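Local coordinates for protein endo-1,3-beta-glucanase, family GH16 (Zobellia galactanivorans, PDB 4CTE) that probably hydrolyses internal beta-1,3-glucosidic bonds of laminarin-type glucans, this chain being the family 16 glycoside hydrolase domain of a longer protein, at residues Y37-N42 / Q63-R68; Q92-A97 / L200-G205. The protein carries 1 engineered substitution. One frame throughout, in Å; residues are numbered along the deposited sequence.

Contact 1. Residues Y37-N42 / Q63-R68; sequences YYRREN and QYTSAR. With GS1 (1-thio-beta-D-glucopyranose), chain C; EDO (1,2-ethanediol), chain G.
A short parallel beta ladder, Tyr-37 beside Thr-65 and Tyr-38 beside Ser-66, joins the end of strand 36-38 to strand 62-70. Tyr-37 N donates to Tyr-64 O at 2.8 Å, Ser-66 N returns a weak bond to Tyr-37 O, and Arg-39 N reaches Ser-66 O at 2.9 Å. Alternate side chains leave on the two faces of the ladder: Tyr-37 and Thr-65 on one, Tyr-38 and Ser-66 on the other. Beyond Arg-39, where a turn brings Asn-42 back, the Asn-42 amide crosses the Thr-65 side chain at about a right angle, and its ND2 donates to OG1 of Thr-65 at 2.9 Å, tilted somewhat from the amide plane; that OG1 also bonds Glu-57. In the jelly-roll sandwich of family 16 this edge probably borders the carbohydrate cleft, since Arg-68 reaches a bound thioglucose. CB of Arg-68 sits over the centre of the Tyr-38 ring in a CH-pi contact, 3.4 Å from the centroid. With CG opposite the backbone N (chi1 174°), the extended chain carries CD past the CE2 rim and the guanidinium out to the sugar, its plane turned 55° from the ring. One water ties the two ends together, 2.7 Å from Tyr-38 OH and 2.9 Å from Arg-68 NH1. NH2 of Arg-68 grips two oxygens near the guanidinium plane: O6 of the thioglucose at 2.8 Å, with a nearly straight N-H (171°), and O1 of an ethanediol probably left from crystallisation. NE is held by a salt bridge to Glu-22.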
ATOM      1  N   TYR A  37      -6.315  -1.393  15.362  1.00 23.03           N
ATOM      2  CA  TYR A  37      -7.368  -0.416  15.282  1.00 21.58           C
ATOM      3  C   TYR A  37      -6.654   0.799  14.736  1.00 22.02           C
ATOM      4  O   TYR A  37      -5.698   1.267  15.345  1.00 23.22           O
ATOM      5  CB  TYR A  37      -7.976  -0.143  16.653  1.00 22.69           C
ATOM      6  CG  TYR A  37      -9.160   0.806  16.648  1.00 25.60           C
ATOM      7  CD1 TYR A  37      -8.973   2.211  16.401  1.00 26.60           C
ATOM      8  CD2 TYR A  37     -10.464   0.359  16.950  1.00 25.12           C
ATOM      9  CE1 TYR A  37     -10.039   3.111  16.421  1.00 26.62           C
ATOM     10  CE2 TYR A  37     -11.529   1.274  16.958  1.00 24.55           C
ATOM     11  CZ  TYR A  37     -11.290   2.619  16.700  1.00 27.06           C
ATOM     12  OH  TYR A  37     -12.328   3.449  16.730  1.00 26.63           O
ATOM     13  N   TYR A  38      -7.049   1.241  13.551  1.00 23.85           N
ATOM     14  CA  TYR A  38      -6.362   2.409  12.991  1.00 22.88           C
ATOM     15  C   TYR A  38      -6.764   3.718  13.677  1.00 25.09           C
ATOM     16  O   TYR A  38      -7.936   3.909  14.054  1.00 25.42           O
ATOM     17  CB  TYR A  38      -6.633   2.496  11.510  1.00 24.20           C
ATOM     18  CG  TYR A  38      -5.909   1.458  10.683  1.00 19.85           C
ATOM     19  CD1 TYR A  38      -4.498   1.300  10.795  1.00 22.78           C
ATOM     20  CD2 TYR A  38      -6.585   0.747   9.699  1.00 22.28           C
ATOM     21  CE1 TYR A  38      -3.790   0.387   9.973  1.00 23.23           C
ATOM     22  CE2 TYR A  38      -5.918  -0.210   8.880  1.00 23.46           C
ATOM     23  CZ  TYR A  38      -4.503  -0.351   9.011  1.00 23.26           C
ATOM     24  OH  TYR A  38      -3.741  -1.190   8.272  1.00 26.97           O
ATOM     25  N   ARG A  39      -5.795   4.615  13.839  1.00 22.52           N
ATOM     26  CA  ARG A  39      -6.055   5.899  14.462  1.00 27.64           C
ATOM     27  C   ARG A  39      -5.316   6.974  13.733  1.00 27.19           C
ATOM     28  O   ARG A  39      -4.232   6.720  13.209  1.00 27.16           O
ATOM     29  CB  ARG A  39      -5.567   5.888  15.921  1.00 28.07           C
ATOM     30  CG  ARG A  39      -6.334   4.980  16.857  1.00 29.77           C
ATOM     31  CD  ARG A  39      -5.917   5.257  18.263  1.00 29.68           C
ATOM     32  NE  ARG A  39      -6.631   6.442  18.746  1.00 33.49           N
ATOM     33  CZ  ARG A  39      -6.168   7.287  19.664  1.00 34.90           C
ATOM     34  NH1 ARG A  39      -4.945   7.143  20.131  1.00 34.86           N
ATOM     35  NH2 ARG A  39      -6.908   8.299  20.084  1.00 37.46           N
ATOM     36  N   ARG A  40      -5.862   8.195  13.751  1.00 30.48           N
ATOM     37  CA  ARG A  40      -5.169   9.362  13.234  1.00 31.21           C
ATOM     38  C   ARG A  40      -3.846   9.571  14.002  1.00 30.85           C
ATOM     39  O   ARG A  40      -2.809   9.937  13.395  1.00 27.16           O
ATOM     40  CB  ARG A  40      -6.053  10.602  13.373  1.00 29.94           C
ATOM     41  CG  ARG A  40      -5.373  11.994  13.192  1.00 32.70           C
ATOM     42  CD  ARG A  40      -4.709  12.105  11.842  1.00 34.18           C
ATOM     43  NE  ARG A  40      -4.022  13.372  11.576  1.00 44.43           N
ATOM     44  CZ  ARG A  40      -2.710  13.613  11.767  1.00 46.39           C
ATOM     45  NH1 ARG A  40      -1.884  12.688  12.289  1.00 46.06           N
ATOM     46  NH2 ARG A  40      -2.220  14.822  11.432  1.00 46.60           N
ATOM     47  N   GLU A  41      -3.900   9.282  15.306  1.00 30.13           N
ATOM     48  CA  GLU A  41      -2.783   9.536  16.238  1.00 30.44           C
ATOM     49  C   GLU A  41      -1.525   8.733  15.943  1.00 29.07           C
ATOM     50  O   GLU A  41      -0.447   9.150  16.354  1.00 28.29           O
ATOM     51  CB  GLU A  41      -3.220   9.318  17.706  1.00 31.58           C
ATOM     52  CG  GLU A  41      -4.136  10.408  18.253  1.00 32.44           C
ATOM     53  CD  GLU A  41      -5.595  10.358  17.787  1.00 36.81           C
ATOM     54  OE1 GLU A  41      -6.099   9.423  17.076  1.00 33.12           O
ATOM     55  OE2 GLU A  41      -6.283  11.309  18.196  1.00 44.11           O
ATOM     56  N   ASN A  42      -1.649   7.605  15.242  1.00 28.02           N
ATOM     57  CA  ASN A  42      -0.491   6.781  14.901  1.00 24.09           C
ATOM     58  C   ASN A  42       0.265   7.197  13.671  1.00 26.64           C
ATOM     59  O   ASN A  42       1.147   6.450  13.218  1.00 26.44           O
ATOM     60  CB  ASN A  42      -0.943   5.334  14.756  1.00 23.00           C
ATOM     61  CG  ASN A  42      -1.348   4.771  16.077  1.00 23.66           C
ATOM     62  OD1 ASN A  42      -2.282   5.301  16.716  1.00 24.13           O
ATOM     63  ND2 ASN A  42      -0.672   3.690  16.514  1.00 24.74           N
ATOM     64  N   GLN A  63      -5.990  -4.869  20.336  1.00 21.69           N
ATOM     65  CA  GLN A  63      -4.777  -4.906  21.172  1.00 23.86           C
ATOM     66  C   GLN A  63      -3.650  -4.105  20.524  1.00 24.01           C
ATOM     67  O   GLN A  63      -2.570  -3.926  21.142  1.00 25.18           O
ATOM     68  CB  GLN A  63      -4.299  -6.334  21.362  1.00 30.41           C
ATOM     69  CG  GLN A  63      -5.187  -7.120  22.277  1.00 37.97           C
ATOM     70  CD  GLN A  63      -4.751  -8.550  22.240  1.00 51.80           C
ATOM     71  OE1 GLN A  63      -5.560  -9.385  21.971  1.00 60.98           O
ATOM     72  NE2 GLN A  63      -3.428  -8.824  22.386  1.00 58.45           N
ATOM     73  N   TYR A  64      -3.864  -3.641  19.287  1.00 21.96           N
ATOM     74  CA  TYR A  64      -2.844  -2.868  18.602  1.00 22.97           C
ATOM     75  C   TYR A  64      -3.463  -1.660  17.932  1.00 22.73           C
ATOM     76  O   TYR A  64      -4.652  -1.677  17.578  1.00 23.29           O
ATOM     77  CB  TYR A  64      -2.115  -3.668  17.493  1.00 21.30           C
ATOM     78  CG  TYR A  64      -1.596  -4.983  18.002  1.00 21.30           C
ATOM     79  CD1 TYR A  64      -0.375  -5.047  18.699  1.00 22.46           C
ATOM     80  CD2 TYR A  64      -2.339  -6.142  17.818  1.00 23.38           C
ATOM     81  CE1 TYR A  64       0.116  -6.263  19.227  1.00 22.13           C
ATOM     82  CE2 TYR A  64      -1.863  -7.369  18.318  1.00 22.97           C
ATOM     83  CZ  TYR A  64      -0.632  -7.420  19.009  1.00 20.81           C
ATOM     84  OH  TYR A  64      -0.180  -8.623  19.540  1.00 23.92           O
ATOM     85  N   THR A  65      -2.631  -0.630  17.729  1.00 22.52           N
ATOM     86  CA  THR A  65      -3.038   0.509  16.954  1.00 23.43           C
ATOM     87  C   THR A  65      -1.976   0.773  15.878  1.00 25.99           C
ATOM     88  O   THR A  65      -0.781   0.431  16.042  1.00 24.85           O
ATOM     89  CB  THR A  65      -3.196   1.769  17.815  1.00 21.25           C
ATOM     90  OG1 THR A  65      -1.970   2.035  18.510  1.00 23.66           O
ATOM     91  CG2 THR A  65      -4.328   1.657  18.827  1.00 23.37           C
ATOM     92  N   SER A  66      -2.405   1.371  14.770  1.00 25.64           N
ATOM     93  CA  SER A  66      -1.496   1.776  13.706  1.00 24.28           C
ATOM     94  C   SER A  66      -2.223   2.863  12.910  1.00 23.11           C
ATOM     95  O   SER A  66      -3.197   3.467  13.434  1.00 24.72           O
ATOM     96  CB  SER A  66      -1.081   0.579  12.848  1.00 22.51           C
ATOM     97  OG  SER A  66      -0.100   0.952  11.881  1.00 28.66           O
ATOM     98  N   ALA A  67      -1.763   3.122  11.677  1.00 22.39           N
ATOM     99  CA  ALA A  67      -2.445   4.116  10.841  1.00 22.93           C
ATOM    100  C   ALA A  67      -2.594   3.616   9.425  1.00 25.47           C
ATOM    101  O   ALA A  67      -1.769   2.779   8.952  1.00 25.32           O
ATOM    102  CB  ALA A  67      -1.694   5.420  10.880  1.00 23.18           C
ATOM    103  N   ARG A  68      -3.676   4.079   8.787  1.00 26.26           N
ATOM    104  CA  ARG A  68      -3.987   3.812   7.403  1.00 26.86           C
ATOM    105  C   ARG A  68      -4.467   5.140   6.831  1.00 28.75           C
ATOM    106  O   ARG A  68      -5.399   5.802   7.380  1.00 26.85           O
ATOM    107  CB  ARG A  68      -5.052   2.770   7.258  1.00 26.91           C
ATOM    108  CG  ARG A  68      -5.531   2.536   5.831  1.00 28.57           C
ATOM    109  CD  ARG A  68      -6.262   1.215   5.741  1.00 30.21           C
ATOM    110  NE  ARG A  68      -7.163   1.117   4.586  1.00 30.24           N
ATOM    111  CZ  ARG A  68      -7.585  -0.023   4.032  1.00 29.19           C
ATOM    112  NH1 ARG A  68      -7.136  -1.214   4.475  1.00 29.06           N
ATOM    113  NH2 ARG A  68      -8.452   0.021   3.010  1.00 28.78           N
TER
HETATM  114  C1  GS1 C   2      -8.342  -6.204   0.566  1.00 42.55           C
HETATM  115  S1  GS1 C   2      -6.607  -6.576   0.778  0.50 45.24           S
HETATM  116  C2  GS1 C   2      -9.290  -7.119   1.389  1.00 43.38           C
HETATM  117  O2  GS1 C   2      -9.067  -8.490   1.063  1.00 48.99           O
HETATM  118  C3  GS1 C   2     -10.733  -6.690   1.031  1.00 45.96           C
HETATM  119  O3  GS1 C   2     -11.757  -7.543   1.666  1.00 52.57           O
HETATM  120  C4  GS1 C   2     -10.916  -5.123   1.224  1.00 46.30           C
HETATM  121  O4  GS1 C   2     -12.212  -4.731   0.787  1.00 57.69           O
HETATM  122  C5  GS1 C   2      -9.828  -4.294   0.466  1.00 45.14           C
HETATM  123  O5  GS1 C   2      -8.508  -4.779   0.859  1.00 45.15           O
HETATM  124  C6  GS1 C   2      -9.910  -2.746   0.562  1.00 38.56           C
HETATM  125  O6  GS1 C   2      -9.618  -2.281   1.886  1.00 45.55           O
HETATM  126  C1  EDO G 263     -10.590   2.071   1.058  1.00 36.79           C
HETATM  127  O1  EDO G 263     -10.255   2.069   2.456  1.00 35.84           O
HETATM  128  C2  EDO G 263     -12.086   2.136   0.988  1.00 39.50           C
HETATM  129  O2  EDO G 263     -12.493   3.319   1.732  1.00 43.98           O
HETATM  130  O   HOH W   1      -5.296  -2.394   6.447  1.00 30.76           O

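Contact 2. Residues Q92-A97 / L200-G205; sequences QGLWPA and LNMAVG. With GS1 (1-thio-beta-D-glucopyranose), chain B; GOL (glycerol), chain H.
The backbone oxygen of Trp-95 is gripped twice: Ala-203 N donates to it at 3.1 Å, and O3 of a glycerol, probably from the crystallisation liquor, donates at 2.8 Å. Trp-95 N answers to Ala-203 O, and Ala-97 and Asn-201 repeat the reciprocal pair in an antiparallel ladder pinched at Pro-96 and Met-202, whose CA atoms are 3.9 Å apart. It closes at the glycine end with Gly-205 N to Gly-93 O, 2.7 Å and almost straight (176°). On the face of Trp-95, Ala-97, Asn-201 and Ala-203 the indole, its CG opposite the backbone N (chi1 177°), stands out from the strand. Glycerol C3 lies 3.3 Å above its plane, while thioglucose C1 sits at its edge and NE1 makes a weak bond to O6 of that sugar. Asn-201 ND2 donates to glycerol O3 at 2.9 Å, and its OD1 accepts from Trp-99 NE1. With the indole of Trp-95 cut back to an alanine, the sugar O6 is likely to lose its weak donor and the glycerol site its flat wall. On the face of Leu-94, Pro-96, Met-202 and Val-204, Leu-94 CD2 meets Met-202 SD and Val-204 CG2, and Pro-96 CB packs on Met-202 CG; this apolar layer rests on Ala-54 of strand 49-59 and Met-222 of strand 220-231.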
ATOM      1  N   GLN A  92       7.708  -9.970  13.517  1.00 27.21           N
ATOM      2  CA  GLN A  92       6.625 -10.885  13.255  1.00 28.50           C
ATOM      3  C   GLN A  92       5.246 -10.206  13.504  1.00 27.87           C
ATOM      4  O   GLN A  92       5.085  -9.559  14.538  1.00 28.75           O
ATOM      5  CB  GLN A  92       6.833 -12.098  14.148  1.00 28.01           C
ATOM      6  CG  GLN A  92       5.902 -13.257  13.864  1.00 32.32           C
ATOM      7  CD  GLN A  92       6.146 -13.925  12.534  1.00 41.55           C
ATOM      8  OE1 GLN A  92       5.215 -14.523  11.952  1.00 46.15           O
ATOM      9  NE2 GLN A  92       7.384 -13.824  12.021  1.00 35.06           N
ATOM     10  N   GLY A  93       4.312 -10.345  12.542  1.00 23.69           N
ATOM     11  CA  GLY A  93       2.987  -9.746  12.545  1.00 23.25           C
ATOM     12  C   GLY A  93       2.845  -8.440  11.763  1.00 25.24           C
ATOM     13  O   GLY A  93       1.733  -8.076  11.380  1.00 25.28           O
ATOM     14  N   LEU A  94       3.962  -7.773  11.481  1.00 23.67           N
ATOM     15  CA  LEU A  94       3.927  -6.468  10.787  1.00 25.25           C
ATOM     16  C   LEU A  94       3.621  -6.642   9.305  1.00 26.12           C
ATOM     17  O   LEU A  94       4.199  -7.524   8.642  1.00 24.94           O
ATOM     18  CB  LEU A  94       5.220  -5.694  11.003  1.00 27.84           C
ATOM     19  CG  LEU A  94       5.429  -5.285  12.464  1.00 30.19           C
ATOM     20  CD1 LEU A  94       6.787  -4.665  12.589  1.00 31.52           C
ATOM     21  CD2 LEU A  94       4.338  -4.329  12.980  1.00 31.00           C
ATOM     22  N   TRP A  95       2.713  -5.829   8.780  1.00 25.02           N
ATOM     23  CA  TRP A  95       2.322  -5.953   7.390  1.00 25.50           C
ATOM     24  C   TRP A  95       2.114  -4.618   6.747  1.00 25.53           C
ATOM     25  O   TRP A  95       0.960  -4.197   6.514  1.00 27.12           O
ATOM     26  CB  TRP A  95       1.058  -6.796   7.266  1.00 28.32           C
ATOM     27  CG  TRP A  95       0.539  -6.904   5.853  1.00 26.77           C
ATOM     28  CD1 TRP A  95       1.170  -6.492   4.681  1.00 29.64           C
ATOM     29  CD2 TRP A  95      -0.746  -7.470   5.413  1.00 29.37           C
ATOM     30  NE1 TRP A  95       0.388  -6.756   3.586  1.00 32.01           N
ATOM     31  CE2 TRP A  95      -0.772  -7.341   3.954  1.00 32.15           C
ATOM     32  CE3 TRP A  95      -1.830  -8.046   6.057  1.00 27.21           C
ATOM     33  CZ2 TRP A  95      -1.846  -7.777   3.199  1.00 30.56           C
ATOM     34  CZ3 TRP A  95      -2.909  -8.481   5.282  1.00 30.03           C
ATOM     35  CH2 TRP A  95      -2.914  -8.348   3.889  1.00 34.29           C
ATOM     36  N   PRO A  96       3.208  -3.929   6.442  1.00 25.24           N
ATOM     37  CA  PRO A  96       3.108  -2.639   5.765  1.00 25.94           C
ATOM     38  C   PRO A  96       2.682  -2.786   4.287  1.00 27.76           C
ATOM     39  O   PRO A  96       2.917  -3.857   3.655  1.00 26.23           O
ATOM     40  CB  PRO A  96       4.515  -2.131   5.847  1.00 26.49           C
ATOM     41  CG  PRO A  96       5.340  -3.416   5.701  1.00 27.05           C
ATOM     42  CD  PRO A  96       4.614  -4.343   6.616  1.00 26.47           C
ATOM     43  N   ALA A  97       2.098  -1.717   3.733  1.00 25.49           N
ATOM     44  CA  ALA A  97       1.689  -1.740   2.316  1.00 26.00           C
ATOM     45  C   ALA A  97       1.624  -0.348   1.753  1.00 27.82           C
ATOM     46  O   ALA A  97       1.302   0.588   2.470  1.00 30.82           O
ATOM     47  CB  ALA A  97       0.341  -2.439   2.118  1.00 27.33           C
ATOM     48  N   LEU A 200      -1.472   4.189   2.138  1.00 30.24           N
ATOM     49  CA  LEU A 200      -0.297   3.786   2.922  1.00 28.01           C
ATOM     50  C   LEU A 200      -0.818   3.269   4.241  1.00 28.58           C
ATOM     51  O   LEU A 200      -1.698   3.906   4.834  1.00 28.06           O
ATOM     52  CB  LEU A 200       0.658   4.945   3.182  1.00 29.51           C
ATOM     53  CG  LEU A 200       1.553   5.332   2.012  1.00 29.83           C
ATOM     54  CD1 LEU A 200       2.134   6.701   2.301  1.00 25.47           C
ATOM     55  CD2 LEU A 200       2.641   4.255   1.768  1.00 25.45           C
ATOM     56  N   ASN A 201      -0.333   2.118   4.705  1.00 27.36           N
ATOM     57  CA  ASN A 201      -0.696   1.652   6.036  1.00 26.93           C
ATOM     58  C   ASN A 201       0.321   0.652   6.572  1.00 30.02           C
ATOM     59  O   ASN A 201       1.219   0.172   5.820  1.00 28.64           O
ATOM     60  CB  ASN A 201      -2.070   0.965   6.002  1.00 26.86           C
ATOM     61  CG  ASN A 201      -1.995  -0.376   5.293  1.00 31.22           C
ATOM     62  OD1 ASN A 201      -1.937  -0.419   4.076  1.00 32.01           O
ATOM     63  ND2 ASN A 201      -1.956  -1.468   6.057  1.00 26.09           N
ATOM     64  N   MET A 202       0.159   0.328   7.861  1.00 29.80           N
ATOM     65  CA  MET A 202       0.868  -0.812   8.449  1.00 27.12           C
ATOM     66  C   MET A 202      -0.109  -1.604   9.349  1.00 25.56           C
ATOM     67  O   MET A 202      -0.525  -1.128  10.410  1.00 26.00           O
ATOM     68  CB  MET A 202       2.120  -0.430   9.226  1.00 26.47           C
ATOM     69  CG  MET A 202       2.948  -1.688   9.582  1.00 26.68           C
ATOM     70  SD  MET A 202       4.697  -1.344   9.957  1.00 33.61           S
ATOM     71  CE  MET A 202       4.538  -0.047  11.205  1.00 34.49           C
ATOM     72  N   ALA A 203      -0.486  -2.781   8.875  1.00 25.91           N
ATOM     73  CA  ALA A 203      -1.398  -3.634   9.613  1.00 22.55           C
ATOM     74  C   ALA A 203      -0.569  -4.439  10.625  1.00 23.11           C
ATOM     75  O   ALA A 203       0.674  -4.585  10.469  1.00 24.63           O
ATOM     76  CB  ALA A 203      -2.151  -4.517   8.629  1.00 24.65           C
ATOM     77  N   VAL A 204      -1.232  -4.952  11.674  1.00 22.36           N
ATOM     78  CA  VAL A 204      -0.584  -5.803  12.665  1.00 24.70           C
ATOM     79  C   VAL A 204      -1.429  -7.043  12.618  1.00 24.78           C
ATOM     80  O   VAL A 204      -2.597  -6.982  12.971  1.00 23.57           O
ATOM     81  CB  VAL A 204      -0.506  -5.227  14.113  1.00 22.83           C
ATOM     82  CG1 VAL A 204       0.212  -6.214  15.012  1.00 22.97           C
ATOM     83  CG2 VAL A 204       0.243  -3.908  14.104  1.00 23.35           C
ATOM     84  N   GLY A 205      -0.834  -8.137  12.149  1.00 26.11           N
ATOM     85  CA  GLY A 205      -1.531  -9.425  12.005  1.00 27.91           C
ATOM     86  C   GLY A 205      -2.527  -9.447  10.861  1.00 25.82           C
ATOM     87  O   GLY A 205      -2.826  -8.418  10.210  1.00 25.73           O
TER
HETATM   88  C1  GS1 B   1      -3.643  -8.481   0.019  0.50 35.20           C
HETATM   89  S1  GS1 B   1      -3.144 -10.052   0.643  0.50 57.86           S
HETATM   90  C2  GS1 B   1      -5.108  -8.290   0.359  0.50 31.86           C
HETATM   91  O2  GS1 B   1      -6.004  -9.227  -0.241  0.50 39.10           O
HETATM   92  C3  GS1 B   1      -5.391  -6.997  -0.292  0.50 31.57           C
HETATM   93  C4  GS1 B   1      -4.650  -6.063   0.589  0.50 29.93           C
HETATM   94  O4  GS1 B   1      -5.234  -4.822   0.306  0.50 36.70           O
HETATM   95  C5  GS1 B   1      -3.222  -6.186   0.111  0.50 30.81           C
HETATM   96  O5  GS1 B   1      -2.817  -7.467   0.620  0.50 37.04           O
HETATM   97  C6  GS1 B   1      -2.356  -5.000   0.539  0.50 31.52           C
HETATM   98  O6  GS1 B   1      -1.073  -5.538   0.829  0.50 36.28           O
HETATM   99  C1  GOL H 284      -4.951  -4.103   4.426  0.80 29.37           C
HETATM  100  O1  GOL H 284      -5.735  -4.974   3.646  0.80 42.09           O
HETATM  101  C2  GOL H 284      -3.586  -4.013   3.836  0.80 30.08           C
HETATM  102  O2  GOL H 284      -3.341  -2.621   3.730  0.80 35.50           O
HETATM  103  C3  GOL H 284      -2.617  -4.685   4.822  0.80 30.54           C
HETATM  104  O3  GOL H 284      -1.354  -4.055   4.969  0.80 25.83           O

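In the fold
Contacts 1 and 2 lie 11 Å apart, centre to centre, and come in series along the chain: contact 1 closes before contact 2 opens. Strand 62-70 links them: it pairs with strand 36-38 near Tyr-64 to Ser-66 and, further on, runs antiparallel to strand 196-204, where Leu-200 bonds Met-69 through the backbone; strand 196-204 in turn pairs with 94-102. Ser-66 OG probably hydrogen-bonds Met-202 O, at 2.6 Å, Ala-67 O touches CB of Asn-201, and Tyr-38 OH approaches Asn-201 ND2 to 2.9 Å. Each contact sends a side chain, Arg-68 or Trp-95, to a different thioglucose unit, consistent with both lining the sugar-binding cleft of this domain.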